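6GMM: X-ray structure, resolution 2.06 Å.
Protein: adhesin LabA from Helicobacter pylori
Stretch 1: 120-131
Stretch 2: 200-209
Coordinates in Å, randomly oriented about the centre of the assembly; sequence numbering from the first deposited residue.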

# COMPACT_ATOMS: atom_id res chain seq x y z
N PRO A 120 25.83 -27.24 2.46
CA PRO A 120 24.87 -26.13 2.30
C PRO A 120 25.11 -24.91 3.18
O PRO A 120 25.56 -25.02 4.32
CB PRO A 120 23.51 -26.77 2.59
CG PRO A 120 23.80 -28.01 3.33
CD PRO A 120 25.16 -28.48 2.88
N GLY A 121 24.84 -23.74 2.62
CA GLY A 121 24.99 -22.47 3.31
C GLY A 121 25.27 -21.30 2.38
O GLY A 121 25.38 -21.49 1.17
N PRO A 122 25.38 -20.07 2.92
CA PRO A 122 25.67 -18.91 2.04
C PRO A 122 26.94 -19.09 1.21
O PRO A 122 27.91 -19.65 1.70
CB PRO A 122 25.78 -17.75 3.01
CG PRO A 122 25.04 -18.20 4.22
CD PRO A 122 25.28 -19.66 4.33
N TYR A 123 26.89 -18.66 -0.08
CA TYR A 123 27.99 -18.75 -1.06
C TYR A 123 28.31 -20.22 -1.39
O TYR A 123 29.32 -20.53 -2.03
CB TYR A 123 29.23 -17.93 -0.62
CG TYR A 123 28.97 -16.43 -0.58
CD1 TYR A 123 28.16 -15.87 0.41
CD2 TYR A 123 29.56 -15.57 -1.50
CE1 TYR A 123 27.91 -14.50 0.45
CE2 TYR A 123 29.32 -14.20 -1.47
CZ TYR A 123 28.51 -13.67 -0.48
OH TYR A 123 28.26 -12.31 -0.44
N SER A 124 27.38 -21.11 -1.01
CA SER A 124 27.47 -22.54 -1.28
C SER A 124 26.09 -23.02 -1.76
O SER A 124 25.30 -22.19 -2.19
CB SER A 124 27.94 -23.29 -0.04
OG SER A 124 28.16 -24.63 -0.40
N ILE A 125 25.80 -24.32 -1.70
CA ILE A 125 24.53 -24.84 -2.16
C ILE A 125 23.37 -24.53 -1.20
O ILE A 125 23.58 -24.24 -0.01
CB ILE A 125 24.61 -26.36 -2.48
CG1 ILE A 125 24.79 -27.23 -1.20
CG2 ILE A 125 25.71 -26.64 -3.54
CD1 ILE A 125 24.32 -28.73 -1.35
N LEU A 126 22.16 -24.62 -1.73
CA LEU A 126 20.97 -24.41 -0.93
C LEU A 126 20.61 -25.71 -0.23
O LEU A 126 20.43 -26.70 -0.88
CB LEU A 126 19.80 -23.91 -1.81
CG LEU A 126 18.58 -23.38 -1.07
CD1 LEU A 126 18.91 -22.10 -0.34
CD2 LEU A 126 17.42 -23.12 -2.05
N SER A 127 20.49 -25.69 1.09
CA SER A 127 20.05 -26.81 1.92
C SER A 127 18.72 -27.42 1.39
O SER A 127 17.91 -26.69 0.82
CB SER A 127 19.78 -26.27 3.32
OG SER A 127 19.39 -27.32 4.19
N THR A 128 18.48 -28.70 1.64
CA THR A 128 17.23 -29.37 1.26
C THR A 128 16.08 -28.77 2.06
O THR A 128 15.08 -28.39 1.45
CB THR A 128 17.34 -30.89 1.44
OG1 THR A 128 18.37 -31.39 0.58
CG2 THR A 128 16.02 -31.61 1.14
N GLU A 129 16.28 -28.56 3.41
CA GLU A 129 15.27 -27.95 4.28
C GLU A 129 14.82 -26.56 3.80
O GLU A 129 13.62 -26.29 3.79
CB GLU A 129 15.66 -27.94 5.79
CG GLU A 129 16.92 -27.20 6.21
CD GLU A 129 17.44 -27.51 7.61
OE1 GLU A 129 16.77 -28.26 8.36
OE2 GLU A 129 18.55 -27.03 7.95
N ASN A 130 15.77 -25.70 3.35
CA ASN A 130 15.42 -24.37 2.82
C ASN A 130 14.74 -24.48 1.45
O ASN A 130 13.94 -23.66 1.12
CB ASN A 130 16.64 -23.48 2.72
CG ASN A 130 17.13 -23.01 4.07
OD1 ASN A 130 16.37 -22.89 5.04
ND2 ASN A 130 18.40 -22.69 4.16
N TYR A 131 15.04 -25.50 0.67
CA TYR A 131 14.34 -25.64 -0.61
C TYR A 131 12.90 -26.01 -0.29
O TYR A 131 12.00 -25.35 -0.81
CB TYR A 131 15.01 -26.66 -1.56
CG TYR A 131 14.43 -26.56 -2.96
CD1 TYR A 131 13.17 -27.07 -3.25
CD2 TYR A 131 15.10 -25.85 -3.96
CE1 TYR A 131 12.60 -26.91 -4.51
CE2 TYR A 131 14.54 -25.69 -5.22
CZ TYR A 131 13.28 -26.21 -5.49
OH TYR A 131 12.69 -26.01 -6.71
N THR A 200 12.61 -13.97 2.42
CA THR A 200 13.39 -14.05 3.66
C THR A 200 14.32 -15.28 3.63
O THR A 200 15.52 -15.09 3.86
CB THR A 200 12.50 -13.97 4.91
OG1 THR A 200 11.67 -12.80 4.76
CG2 THR A 200 13.31 -13.84 6.19
N THR A 201 13.78 -16.50 3.27
CA THR A 201 14.59 -17.73 3.20
C THR A 201 15.70 -17.59 2.15
O THR A 201 16.85 -17.93 2.44
CB THR A 201 13.74 -19.01 3.04
OG1 THR A 201 12.60 -18.95 3.91
CG2 THR A 201 14.51 -20.24 3.38
N LEU A 202 15.36 -17.04 0.95
CA LEU A 202 16.33 -16.82 -0.13
C LEU A 202 17.46 -15.92 0.33
O LEU A 202 18.63 -16.23 0.11
CB LEU A 202 15.64 -16.12 -1.32
CG LEU A 202 15.86 -16.64 -2.75
CD1 LEU A 202 15.52 -15.56 -3.77
CD2 LEU A 202 17.28 -17.19 -3.01
N ASN A 203 17.11 -14.81 0.97
CA ASN A 203 18.05 -13.79 1.42
C ASN A 203 19.01 -14.28 2.49
O ASN A 203 20.21 -14.04 2.34
CB ASN A 203 17.31 -12.53 1.85
CG ASN A 203 18.21 -11.36 2.13
OD1 ASN A 203 18.97 -10.89 1.26
ND2 ASN A 203 18.15 -10.88 3.35
N SER A 204 18.49 -14.95 3.55
CA SER A 204 19.33 -15.46 4.66
C SER A 204 20.18 -16.69 4.27
O SER A 204 21.37 -16.75 4.63
CB SER A 204 18.50 -15.72 5.92
OG SER A 204 17.39 -16.57 5.66
N ALA A 205 19.59 -17.66 3.53
CA ALA A 205 20.33 -18.83 3.07
C ALA A 205 21.41 -18.35 2.09
O ALA A 205 22.52 -18.87 2.11
CB ALA A 205 19.40 -19.82 2.39
N CYS A 206 21.10 -17.28 1.31
CA CYS A 206 22.01 -16.65 0.35
C CYS A 206 22.89 -17.69 -0.41
O CYS A 206 24.12 -17.62 -0.32
CB CYS A 206 22.87 -15.60 1.05
SG CYS A 206 24.05 -14.77 -0.04
N PRO A 207 22.30 -18.66 -1.13
CA PRO A 207 23.13 -19.67 -1.82
C PRO A 207 23.95 -19.06 -2.96
O PRO A 207 23.71 -17.91 -3.31
CB PRO A 207 22.08 -20.66 -2.35
CG PRO A 207 20.87 -19.80 -2.57
CD PRO A 207 20.86 -18.93 -1.36
N TRP A 208 24.90 -19.81 -3.51
CA TRP A 208 25.72 -19.34 -4.62
C TRP A 208 24.93 -19.45 -5.91
O TRP A 208 23.98 -20.22 -5.97
CB TRP A 208 27.01 -20.17 -4.69
CG TRP A 208 28.01 -19.78 -5.74
CD1 TRP A 208 28.34 -20.50 -6.85
CD2 TRP A 208 28.91 -18.66 -5.70
NE1 TRP A 208 29.40 -19.90 -7.51
CE2 TRP A 208 29.76 -18.77 -6.82
CE3 TRP A 208 29.08 -17.58 -4.82
CZ2 TRP A 208 30.74 -17.81 -7.12
CZ3 TRP A 208 30.07 -16.65 -5.09
CH2 TRP A 208 30.89 -16.76 -6.23
N ILE A 209 25.27 -18.64 -6.91
CA ILE A 209 24.63 -18.69 -8.23
C ILE A 209 25.69 -19.30 -9.14
O ILE A 209 26.85 -18.88 -9.05
CB ILE A 209 24.15 -17.27 -8.70
CG1 ILE A 209 23.04 -16.65 -7.76
CG2 ILE A 209 23.69 -17.29 -10.17
CD1 ILE A 209 21.70 -17.47 -7.61
O HOH W 1 22.36 -21.58 0.85

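Stretch 2 enters the contact as the last turns of a helix and leaves it as an extended loop, and the partner changes accordingly, from the start of a helix in stretch 1 to a tight turn. At the helical end the backbones stand well apart, with the CA atoms of Thr201 and Asn130 separated by 6.7 Å, and side chains fill the gap. Thr201 points toward stretch 1 and sets its methyl CG2 3.6 Å from Asn130 OD1, a van der Waals contact, while its hydroxyl is hydrogen-bonded elsewhere in the structure. Ser204, one turn on, turns its side chain back to its own helix, where OG donates to Thr200 O (3.0 Å).

Ala205 is the last helical residue, and several groups of stretch 1 gather round it. Its CB lies 3.5 Å from Asn130 ND2 and 3.6 Å from Leu126 CD1, so one methyl meets both an amide and an aliphatic branch. Its carbonyl oxygen lies 3.2 Å from Pro122 CA in a CA-H...O contact; Pro122 N is equally near Ala205 O, at 3.2 Å, but as a proline nitrogen it has no hydrogen to give. Water 1 lies between the two backbones, 3.0 Å from Ala205 O and 3.1 Å from Ile125 O, and can donate to either; more acceptors are in reach than it has protons.

With Cys206 the chain leaves the helix at positive phi, and the backbones close in: the CA atoms of Cys206 and Pro122 are 4.6 Å apart. Here stretch 1 forms a type II turn from Gly121 to Ser124, held by Ser124 N donating to Gly121 O (3.0 Å). Cys206 O accepts a hydrogen bond from Tyr123 N (3.0 Å, 158°) and also receives a CA-H...O contact from Pro122 CA at 3.1 Å. The sulfur, 4.7 Å from the centroid of the Tyr123 ring, approaches that ring obliquely.

Pro207 adds an apolar patch, its CG 3.8 Å from Leu126 CD1. Leu126 thus bridges the helix end and the segment beyond, although its CA-to-CB bond points sideways. The second backbone bond follows at Trp208, whose N donates to Ser124 O (2.8 Å, 168°). The two bonds run in opposite directions, stretch 1 donating at Tyr123 and accepting at Ser124, and together they fasten the turn to the extended segment. Trp208 points toward stretch 1: its CB packs 3.5 Å from Tyr123 C, and its CZ3 lies 3.8 Å from Tyr123 CD2, which meets the indole at its edge. Ile209 then points away, and the contact ends.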